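Local coordinates for protein sulfoquinovosidase (Escherichia coli, PDB 5AEG) that hydrolyses sulfoquinovosyl diacylglycerides and simple sulfoquinovosides such as sulfoquinovosyl glycerol, releasing sulfoquinovose as a source of carbon and sulfur, at residues T21-Q25 with Q26-L30; N109-L112 with N113-R116; F207-P210 with E211-E214; E423-H426 with N427-P430. All blocks are in the same frame, centred on the assembly; numbering follows the deposited sequence.

Contact 1 of 4, residues T21-Q25 with Q26-L30; sequences TLHFQ and QRLIL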
loop_
_atom_site.group_PDB
_atom_site.type_symbol
_atom_site.label_atom_id
_atom_site.label_comp_id
_atom_site.label_asym_id
_atom_site.label_seq_id
_atom_site.Cartn_x
_atom_site.Cartn_y
_atom_site.Cartn_z
ATOM N N THR A 21 33.902 -11.126 -7.863
ATOM C CA THR A 21 32.753 -11.511 -7.002
ATOM C C THR A 21 32.734 -10.595 -5.837
ATOM O O THR A 21 33.780 -10.049 -5.466
ATOM C CB THR A 21 32.714 -12.976 -6.533
ATOM O OG1 THR A 21 33.872 -13.303 -5.766
ATOM C CG2 THR A 21 32.534 -13.920 -7.673
ATOM N N LEU A 22 31.536 -10.272 -5.334
ATOM C CA LEU A 22 31.415 -9.464 -4.178
ATOM C C LEU A 22 30.447 -10.262 -3.265
ATOM O O LEU A 22 29.291 -10.576 -3.708
ATOM C CB LEU A 22 30.834 -8.113 -4.496
ATOM C CG LEU A 22 30.399 -7.266 -3.287
ATOM C CD1 LEU A 22 31.580 -6.803 -2.423
ATOM C CD2 LEU A 22 29.604 -6.066 -3.755
ATOM N N HIS A 23 30.908 -10.589 -2.056
ATOM C CA HIS A 23 30.082 -11.213 -1.038
ATOM C C HIS A 23 29.899 -10.133 0.006
ATOM O O HIS A 23 30.758 -9.271 0.202
ATOM C CB HIS A 23 30.740 -12.463 -0.387
ATOM C CG HIS A 23 30.755 -13.690 -1.235
ATOM N ND1 HIS A 23 31.680 -13.903 -2.228
ATOM C CD2 HIS A 23 29.977 -14.786 -1.213
ATOM C CE1 HIS A 23 31.476 -15.085 -2.782
ATOM N NE2 HIS A 23 30.429 -15.637 -2.182
ATOM N N PHE A 24 28.762 -10.151 0.701
ATOM C CA PHE A 24 28.441 -9.169 1.741
ATOM C C PHE A 24 27.840 -10.061 2.870
ATOM O O PHE A 24 26.845 -10.798 2.644
ATOM C CB PHE A 24 27.415 -8.149 1.199
ATOM C CG PHE A 24 26.789 -7.271 2.241
ATOM C CD1 PHE A 24 27.558 -6.506 3.057
ATOM C CD2 PHE A 24 25.390 -7.195 2.384
ATOM C CE1 PHE A 24 27.014 -5.695 4.017
ATOM C CE2 PHE A 24 24.840 -6.378 3.338
ATOM C CZ PHE A 24 25.654 -5.631 4.174
ATOM N N GLN A 25 28.514 -10.111 4.013
ATOM C CA GLN A 25 28.189 -11.079 5.101
ATOM C C GLN A 25 27.868 -12.422 4.612
ATOM O O GLN A 25 26.845 -13.022 4.974
ATOM C CB GLN A 25 27.081 -10.580 5.937
ATOM C CG GLN A 25 27.230 -9.127 6.179
ATOM C CD GLN A 25 26.759 -8.715 7.498
ATOM O OE1 GLN A 25 25.747 -9.198 8.011
ATOM N NE2 GLN A 25 27.521 -7.830 8.105
ATOM N N GLN A 26 28.713 -12.872 3.704
ATOM C CA GLN A 26 28.640 -14.169 2.996
ATOM C C GLN A 26 27.589 -14.380 1.967
ATOM O O GLN A 26 27.580 -15.446 1.350
ATOM C CB GLN A 26 28.626 -15.377 3.938
ATOM C CG GLN A 26 30.018 -15.713 4.385
ATOM C CD GLN A 26 30.035 -15.712 5.857
ATOM O OE1 GLN A 26 29.829 -16.764 6.479
ATOM N NE2 GLN A 26 30.182 -14.515 6.448
ATOM N N ARG A 27 26.712 -13.401 1.722
ATOM C CA ARG A 27 25.796 -13.561 0.588
ATOM C C ARG A 27 26.523 -13.108 -0.698
ATOM O O ARG A 27 27.089 -12.039 -0.722
ATOM C CB ARG A 27 24.619 -12.557 0.801
ATOM C CG ARG A 27 23.593 -12.950 1.817
ATOM C CD ARG A 27 24.046 -12.986 3.249
ATOM N NE ARG A 27 22.902 -13.002 4.181
ATOM C CZ ARG A 27 22.995 -12.904 5.511
ATOM N NH1 ARG A 27 24.169 -12.791 6.109
ATOM N NH2 ARG A 27 21.900 -12.857 6.243
ATOM N N LEU A 28 26.478 -13.909 -1.722
ATOM C CA LEU A 28 27.014 -13.544 -2.981
ATOM C C LEU A 28 26.035 -12.520 -3.624
ATOM O O LEU A 28 24.920 -12.885 -3.915
ATOM C CB LEU A 28 27.094 -14.772 -3.858
ATOM C CG LEU A 28 27.602 -14.570 -5.302
ATOM C CD1 LEU A 28 29.012 -14.006 -5.248
ATOM C CD2 LEU A 28 27.551 -15.768 -6.173
ATOM N N ILE A 29 26.480 -11.287 -3.789
ATOM C CA ILE A 29 25.701 -10.137 -4.330
ATOM C C ILE A 29 25.950 -9.878 -5.822
ATOM O O ILE A 29 24.965 -9.756 -6.582
ATOM C CB ILE A 29 25.935 -8.847 -3.496
ATOM C CG1 ILE A 29 25.451 -8.984 -2.030
ATOM C CG2 ILE A 29 25.188 -7.645 -4.062
ATOM C CD1 ILE A 29 23.988 -9.353 -1.752
ATOM N N LEU A 30 27.243 -9.837 -6.257
ATOM C CA LEU A 30 27.623 -9.603 -7.671
ATOM C C LEU A 30 28.658 -10.607 -8.145
ATOM O O LEU A 30 29.580 -10.957 -7.370
ATOM C CB LEU A 30 28.254 -8.227 -7.827
ATOM C CG LEU A 30 27.536 -6.995 -7.351
ATOM C CD1 LEU A 30 28.421 -5.755 -7.428
ATOM C CD2 LEU A 30 26.290 -6.766 -8.214
#
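Leu22, His23 and Phe24 pair with Leu30, Leu28 and Arg27 in a two-residue beta hairpin, turned by a type I' turn from Phe24 to Arg27. Gln25 and Gln26 at its corners both have positive phi, as this turn requires. Backbone hydrogen bonds close the hairpin: Phe24 N to Arg27 O is 2.9 Å and Arg27 N to Phe24 O 2.8 Å. Farther along, Leu22 O accepts from Ile29 N at 2.9 Å and weakly from Leu30 N, so Ile29 and Leu30 both face Leu22, the definition of a classic beta bulge.

The apolar contacts divide between two faces. On one, Leu22 and Leu30 run side by side, pointing the same way, with CD2 of Leu22 3.9 Å from CD1 of Leu30; Ile95 and Leu93 of strand 89-97 touch this pair. On the other, Leu28 lays CD1 over one face of the His23 imidazole in a CH-pi contact, 3.9 Å from the centroid and displaced toward the rim. CG of Leu28 is anti to its own N (chi1 178°), and this brings the methyl over the ring.

The polar contact lies at the turn. Arg27 bends at chi2 (67°) and folds back beside it, while NE bonds to Gln191 O. NH1 of Arg27 reaches Gln25 O at 2.9 Å, almost exactly in the guanidinium plane and in the plane of that carbonyl.

Contact 2 of 4, residues N109-L112 with N113-R116; sequences NDNL and NHNR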
loop_
_atom_site.group_PDB
_atom_site.type_symbol
_atom_site.label_atom_id
_atom_site.label_comp_id
_atom_site.label_asym_id
_atom_site.label_seq_id
_atom_site.Cartn_x
_atom_site.Cartn_y
_atom_site.Cartn_z
ATOM N N ASN A 109 26.531 6.294 -14.968
ATOM C CA ASN A 109 26.868 6.060 -16.346
ATOM C C ASN A 109 27.734 7.277 -16.799
ATOM O O ASN A 109 27.599 8.376 -16.238
ATOM C CB ASN A 109 25.653 5.931 -17.237
ATOM C CG ASN A 109 24.920 4.622 -17.031
ATOM O OD1 ASN A 109 25.386 3.756 -16.307
ATOM N ND2 ASN A 109 23.751 4.473 -17.694
ATOM N N ASP A 110 28.579 7.025 -17.785
ATOM C CA ASP A 110 29.469 8.052 -18.397
ATOM C C ASP A 110 28.805 9.338 -18.707
ATOM O O ASP A 110 29.266 10.384 -18.386
ATOM C CB ASP A 110 30.142 7.486 -19.686
ATOM C CG ASP A 110 29.136 6.832 -20.734
ATOM O OD1 ASP A 110 27.851 6.792 -20.495
ATOM O OD2 ASP A 110 29.605 6.253 -21.803
ATOM N N ASN A 111 27.661 9.296 -19.340
ATOM C CA ASN A 111 26.896 10.541 -19.488
ATOM C C ASN A 111 25.388 10.325 -19.374
ATOM O O ASN A 111 24.876 9.151 -19.572
ATOM C CB ASN A 111 27.273 11.175 -20.819
ATOM C CG ASN A 111 26.887 10.320 -21.999
ATOM O OD1 ASN A 111 25.713 10.225 -22.372
ATOM N ND2 ASN A 111 27.852 9.687 -22.592
ATOM N N LEU A 112 24.719 11.467 -19.173
ATOM C CA LEU A 112 23.270 11.574 -19.010
ATOM C C LEU A 112 22.513 10.969 -20.161
ATOM O O LEU A 112 21.402 10.531 -19.943
ATOM C CB LEU A 112 22.783 13.044 -18.846
ATOM C CG LEU A 112 22.866 13.771 -17.497
ATOM C CD1 LEU A 112 22.206 15.151 -17.633
ATOM C CD2 LEU A 112 22.225 12.994 -16.349
ATOM N N ASN A 113 23.103 10.866 -21.365
ATOM C CA ASN A 113 22.352 10.317 -22.489
ATOM C C ASN A 113 22.137 8.841 -22.392
ATOM O O ASN A 113 21.248 8.304 -23.017
ATOM C CB ASN A 113 22.994 10.657 -23.834
ATOM C CG ASN A 113 22.985 12.146 -24.075
ATOM O OD1 ASN A 113 21.935 12.744 -24.028
ATOM N ND2 ASN A 113 24.140 12.747 -24.164
ATOM N N HIS A 114 22.960 8.191 -21.588
ATOM C CA HIS A 114 22.777 6.760 -21.393
ATOM C C HIS A 114 21.820 6.645 -20.209
ATOM O O HIS A 114 22.239 6.520 -19.063
ATOM C CB HIS A 114 24.084 6.037 -21.144
ATOM C CG HIS A 114 24.864 5.812 -22.396
ATOM N ND1 HIS A 114 26.228 5.960 -22.456
ATOM C CD2 HIS A 114 24.467 5.490 -23.646
ATOM C CE1 HIS A 114 26.646 5.713 -23.686
ATOM N NE2 HIS A 114 25.602 5.389 -24.418
ATOM N N ASN A 115 20.525 6.738 -20.520
ATOM C CA ASN A 115 19.461 6.721 -19.483
ATOM C C ASN A 115 18.781 5.368 -19.220
ATOM O O ASN A 115 17.593 5.317 -18.829
ATOM C CB ASN A 115 18.431 7.768 -19.848
ATOM C CG ASN A 115 17.631 7.414 -21.083
ATOM O OD1 ASN A 115 17.982 6.541 -21.910
ATOM N ND2 ASN A 115 16.472 8.032 -21.172
ATOM N N ARG A 116 19.503 4.293 -19.470
ATOM C CA ARG A 116 19.099 2.918 -19.168
ATOM C C ARG A 116 20.241 2.176 -18.439
ATOM O O ARG A 116 21.439 2.350 -18.790
ATOM C CB ARG A 116 18.721 2.122 -20.399
ATOM C CG ARG A 116 17.553 2.710 -21.204
ATOM C CD ARG A 116 16.216 2.422 -20.516
ATOM N NE ARG A 116 15.044 3.054 -21.162
ATOM C CZ ARG A 116 14.573 4.292 -20.930
ATOM N NH1 ARG A 116 15.141 5.143 -20.115
ATOM N NH2 ARG A 116 13.517 4.693 -21.607
#
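A type I beta turn from Asn111 to His114 reverses the chain between strands 103-109 and 116-122, and His114 N to Asn111 O, 2.9 Å, is its closing bond. An Asx turn overlies it: Asn111 OD1 accepts Asn113 N at 2.9 Å, in the carbonyl plane on a lone pair. For this the Asn111 side chain stands between its own N and carbonyl carbon (chi1 64°), which carries OD1 back over the turn.

The main side-chain link is a histidine-carboxylate hydrogen bond. ND1 of His114 donates to OD1 of Asp110 at 2.7 Å, at 174° and within the ring plane, and meets the syn lone pair of a carboxylate turned only 15° from the imidazole. The same oxygen takes Asn111 N on its anti side, while OD2 accepts Ser90 N. With an alanine at Asp110, His114 ND1 and Asn111 N would probably be left without OD1 and Ser90 N without OD2, and the ring would be freer to turn.

Asn109 links across to the end of the loop: its ND2 donates to His114 O at 2.9 Å and weakly to Arg116 O.

Ile41 of strand 39-49 touches Asn109, Asp110 and His114, and Ile89 of strand 89-97 adds to the packing on His114. Asn115 and Arg116 face Gly42 in a classic bulge as strand 116-122 begins, and Arg116 reaches Asp59 by a salt bridge and Trp218 by a cation-pi contact.

Contact 3 of 4, residues F207-P210 with E211-E214; sequences FSAP and EYHE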
loop_
_atom_site.group_PDB
_atom_site.type_symbol
_atom_site.label_atom_id
_atom_site.label_comp_id
_atom_site.label_asym_id
_atom_site.label_seq_id
_atom_site.Cartn_x
_atom_site.Cartn_y
_atom_site.Cartn_z
ATOM N N PHE A 207 12.413 -11.047 -11.298
ATOM C CA PHE A 207 12.759 -12.137 -10.402
ATOM C C PHE A 207 12.545 -13.497 -11.039
ATOM O O PHE A 207 12.400 -14.501 -10.332
ATOM C CB PHE A 207 11.966 -11.975 -9.064
ATOM C CG PHE A 207 12.233 -10.705 -8.342
ATOM C CD1 PHE A 207 13.490 -10.418 -7.830
ATOM C CD2 PHE A 207 11.234 -9.756 -8.185
ATOM C CE1 PHE A 207 13.702 -9.267 -7.142
ATOM C CE2 PHE A 207 11.455 -8.589 -7.560
ATOM C CZ PHE A 207 12.700 -8.331 -7.023
ATOM N N SER A 208 12.599 -13.558 -12.358
ATOM C CA SER A 208 12.252 -14.751 -13.157
ATOM C C SER A 208 13.400 -15.764 -13.247
ATOM O O SER A 208 13.190 -16.981 -13.329
ATOM C CB SER A 208 11.947 -14.353 -14.610
ATOM O OG SER A 208 10.745 -13.655 -14.545
ATOM N N ALA A 209 14.625 -15.256 -13.270
ATOM C CA ALA A 209 15.742 -16.165 -13.666
ATOM C C ALA A 209 16.271 -16.882 -12.427
ATOM O O ALA A 209 16.481 -16.253 -11.342
ATOM C CB ALA A 209 16.853 -15.381 -14.401
ATOM N N PRO A 210 16.497 -18.216 -12.564
ATOM C CA PRO A 210 16.952 -18.957 -11.368
ATOM C C PRO A 210 18.246 -18.491 -10.761
ATOM O O PRO A 210 18.390 -18.565 -9.527
ATOM C CB PRO A 210 17.008 -20.439 -11.847
ATOM C CG PRO A 210 16.134 -20.479 -13.028
ATOM C CD PRO A 210 16.153 -19.104 -13.676
ATOM N N GLU A 211 19.192 -17.977 -11.572
ATOM C CA GLU A 211 20.544 -17.570 -11.044
ATOM C C GLU A 211 20.806 -16.091 -10.795
ATOM O O GLU A 211 21.848 -15.702 -10.300
ATOM C CB GLU A 211 21.672 -18.132 -11.958
ATOM C CG GLU A 211 21.641 -19.668 -12.141
ATOM C CD GLU A 211 21.988 -20.457 -10.850
ATOM O OE1 GLU A 211 22.634 -19.899 -9.920
ATOM O OE2 GLU A 211 21.549 -21.645 -10.707
ATOM N N TYR A 212 19.853 -15.223 -11.110
ATOM C CA TYR A 212 20.071 -13.845 -10.880
ATOM C C TYR A 212 18.724 -13.054 -10.878
ATOM O O TYR A 212 17.759 -13.441 -11.494
ATOM C CB TYR A 212 21.039 -13.233 -11.947
ATOM C CG TYR A 212 20.528 -13.404 -13.326
ATOM C CD1 TYR A 212 19.643 -12.436 -13.870
ATOM C CD2 TYR A 212 20.850 -14.520 -14.097
ATOM C CE1 TYR A 212 19.114 -12.592 -15.116
ATOM C CE2 TYR A 212 20.326 -14.687 -15.392
ATOM C CZ TYR A 212 19.469 -13.678 -15.880
ATOM O OH TYR A 212 18.885 -13.726 -17.063
ATOM N N HIS A 213 18.756 -11.966 -10.167
ATOM C CA HIS A 213 17.668 -10.947 -10.254
ATOM C C HIS A 213 18.149 -9.874 -11.228
ATOM O O HIS A 213 19.333 -9.514 -11.177
ATOM C CB HIS A 213 17.482 -10.319 -8.906
ATOM C CG HIS A 213 17.245 -11.315 -7.810
ATOM N ND1 HIS A 213 16.483 -12.443 -7.967
ATOM C CD2 HIS A 213 17.713 -11.348 -6.552
ATOM C CE1 HIS A 213 16.463 -13.115 -6.843
ATOM N NE2 HIS A 213 17.219 -12.481 -5.965
ATOM N N GLU A 214 17.290 -9.331 -12.058
ATOM C CA GLU A 214 17.772 -8.258 -12.953
ATOM C C GLU A 214 16.915 -7.061 -12.688
ATOM O O GLU A 214 15.650 -7.122 -12.825
ATOM C CB GLU A 214 17.625 -8.667 -14.417
ATOM C CG GLU A 214 18.208 -7.571 -15.374
ATOM C CD GLU A 214 18.354 -8.067 -16.786
ATOM O OE1 GLU A 214 17.336 -8.053 -17.508
ATOM O OE2 GLU A 214 19.437 -8.534 -17.171
HETATM O O HOH W 1 15.808 -12.584 -13.200
HETATM O O HOH W 2 15.319 -14.080 -9.926
#
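Phe207 directs its ring edge at one face of the His213 imidazole, an edge-to-face pair with centroids 5.3 Å apart and planes at 75°. CD1 of Phe207 makes the closest approach, 3.6 Å from ND1 of His213, while CE1 lies above the imidazole nearer its rim. At the edge of that imidazole, in its plane, a water sits 2.8 Å from ND1. The phenol of Tyr212 is the third flat group: the methyl of Ala209 stands over one face, its CB 3.6 Å from the centroid and 19° off the normal, nearest to CZ. Tyr212 holds CG between its own N and carbonyl carbon (chi1 58°), and this folds the ring back over the loop to meet Ala209. Arg120 makes a cation-pi contact with the same phenol. A serine in place of Tyr212 would probably cost the Ala209 methyl its CH-pi partner and leave Arg120 without its aromatic partner.

The polar links across the loop run through two waters. One accepts from Ala209 N and donates to Tyr212 O, at 2.7 Å; the second, at the His213 edge, donates to Ala209 O at 2.8 Å. Arg142 also bonds through NH2 to Ala209 O and Pro210 O.

Phe187 adds a further edge-to-face contact to Phe207. The whole is a beta-hairpin connection whose two sides are bridged by two waters, joining antiparallel strands 203-206 and 212-217 in the N-terminal beta region of this GH31 enzyme.

Contact 4 of 4, residues E423-H426 with N427-P430; sequences EIMH and NAWP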
loop_
_atom_site.group_PDB
_atom_site.type_symbol
_atom_site.label_atom_id
_atom_site.label_comp_id
_atom_site.label_asym_id
_atom_site.label_seq_id
_atom_site.Cartn_x
_atom_site.Cartn_y
_atom_site.Cartn_z
ATOM N N GLU A 423 8.414 12.520 -15.267
ATOM C CA GLU A 423 8.828 11.100 -15.313
ATOM C C GLU A 423 9.537 10.554 -14.104
ATOM O O GLU A 423 9.517 9.325 -13.882
ATOM C CB GLU A 423 9.572 10.766 -16.605
ATOM C CG GLU A 423 8.639 10.919 -17.822
ATOM C CD GLU A 423 9.288 10.646 -19.176
ATOM O OE1 GLU A 423 10.359 10.053 -19.264
ATOM O OE2 GLU A 423 8.663 10.956 -20.192
ATOM N N ILE A 424 10.241 11.404 -13.377
ATOM C CA ILE A 424 10.862 11.094 -12.132
ATOM C C ILE A 424 9.983 11.425 -10.920
ATOM O O ILE A 424 9.981 10.706 -9.890
ATOM C CB ILE A 424 12.244 11.847 -12.004
ATOM C CG1 ILE A 424 13.221 11.444 -13.165
ATOM C CG2 ILE A 424 12.879 11.681 -10.616
ATOM C CD1 ILE A 424 13.715 10.044 -13.184
ATOM N N MET A 425 9.265 12.525 -10.961
ATOM C CA MET A 425 8.414 12.877 -9.800
ATOM C C MET A 425 7.155 11.996 -9.622
ATOM O O MET A 425 6.631 11.916 -8.516
ATOM C CB MET A 425 7.983 14.351 -9.896
ATOM C CG MET A 425 9.127 15.386 -9.642
ATOM S SD MET A 425 10.121 15.099 -8.174
ATOM C CE MET A 425 8.883 15.130 -6.938
ATOM N N HIS A 426 6.709 11.392 -10.701
ATOM C CA HIS A 426 5.444 10.626 -10.713
ATOM C C HIS A 426 5.433 9.574 -9.596
ATOM O O HIS A 426 4.560 9.594 -8.727
ATOM C CB HIS A 426 5.275 9.964 -12.047
ATOM C CG HIS A 426 4.130 9.009 -12.087
ATOM N ND1 HIS A 426 2.816 9.416 -12.189
ATOM C CD2 HIS A 426 4.103 7.661 -11.958
ATOM C CE1 HIS A 426 2.035 8.341 -12.164
ATOM N NE2 HIS A 426 2.795 7.276 -11.988
ATOM N N ASN A 427 6.493 8.780 -9.527
ATOM C CA ASN A 427 6.590 7.700 -8.507
ATOM C C ASN A 427 6.845 8.242 -7.122
ATOM O O ASN A 427 6.476 7.617 -6.125
ATOM C CB ASN A 427 7.681 6.692 -8.858
ATOM C CG ASN A 427 7.232 5.662 -9.844
ATOM O OD1 ASN A 427 6.058 5.492 -10.112
ATOM N ND2 ASN A 427 8.182 4.935 -10.391
ATOM N N ALA A 428 7.423 9.447 -7.000
ATOM C CA ALA A 428 7.637 10.071 -5.666
ATOM C C ALA A 428 6.424 10.822 -5.111
ATOM O O ALA A 428 6.416 11.258 -3.941
ATOM C CB ALA A 428 8.855 11.039 -5.749
ATOM N N TRP A 429 5.411 11.011 -5.955
ATOM C CA TRP A 429 4.267 11.851 -5.553
ATOM C C TRP A 429 3.532 11.310 -4.281
ATOM O O TRP A 429 3.171 12.057 -3.380
ATOM C CB TRP A 429 3.232 11.999 -6.662
ATOM C CG TRP A 429 2.579 13.333 -6.682
ATOM C CD1 TRP A 429 1.323 13.638 -6.358
ATOM C CD2 TRP A 429 3.242 14.592 -6.994
ATOM N NE1 TRP A 429 1.091 15.022 -6.521
ATOM C CE2 TRP A 429 2.268 15.621 -6.880
ATOM C CE3 TRP A 429 4.516 14.907 -7.440
ATOM C CZ2 TRP A 429 2.560 16.988 -7.178
ATOM C CZ3 TRP A 429 4.855 16.306 -7.693
ATOM C CH2 TRP A 429 3.853 17.308 -7.592
ATOM N N PRO A 430 3.294 10.009 -4.210
ATOM C CA PRO A 430 2.522 9.548 -3.043
ATOM C C PRO A 430 3.120 9.878 -1.689
ATOM O O PRO A 430 2.442 10.376 -0.773
ATOM C CB PRO A 430 2.412 7.998 -3.285
ATOM C CG PRO A 430 2.506 7.859 -4.758
ATOM C CD PRO A 430 3.507 8.936 -5.201
HETATM O O HOH W 3 8.444 8.383 -11.651
#
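His426 and Asn427 cross obliquely, ring against amide: CD2 of the imidazole of His426 is 3.5 Å from OD1 of Asn427, and the two planes are 47° apart. CG of His426 is anti to its N (chi1 172°), carrying the ring outward from the helix, where it stacks with Trp149. Both ring nitrogens find carbonyls, NE2 that of Thr150 and ND1 that of Leu410, an arrangement consistent with an imidazole that carries both protons, though the pairing only suggests it. Asn427 turns its amide to the same region, OD1 accepting Thr150 N and ND2 donating to Leu148 O, so the two neighbours grip one strand end and the loop after it.

These residues belong to the first turns of helix 422-444, which in the GH31 TIM barrel runs between strands 401-404 and 451-454. The helix is kinked here, and the evidence lies in its amides. Asn427 N makes no bond to the preceding turn but donates a hydrogen bond to a water at 2.9 Å, which in turn donates to Glu423 O at 2.6 Å, spanning the gap. Ala428 N to Met425 O is weak, and Trp429 N bonds to His426 O at 3.2 Å, an i to i+3 link. Pro430 has no amide hydrogen, and its side chain lies about 5 Å from that of Glu408, an active-site residue by similarity.

Met425 covers the adjoining flank: its CE is 4.3 Å from CB of Ala428 and 4.3 Å from CZ3 of Trp429, while Met425 O lies near the plane of the indole at its edge.

How the contacts relate
All four contacts are local and follow one another in series, none nesting within or crossing another. From the N terminus, contact 1 closes the hairpin of strands 20-24 and 27-32, contact 2 the loop from strand 103-109 into 116-122, and contact 3 the connection from 203-206 into 212-217. Strand 116-122 ties these three: it leaves contact 2, pairs through Ala122 with Ile29 of contact 1 and through Leu121 with His213 of contact 3. The nearest atoms of contacts 1 and 3 are about 7 Å apart. Contact 4 closes no loop; its helix turns belong to the barrel, yet contact 2 comes within about 7 Å, nearest atoms.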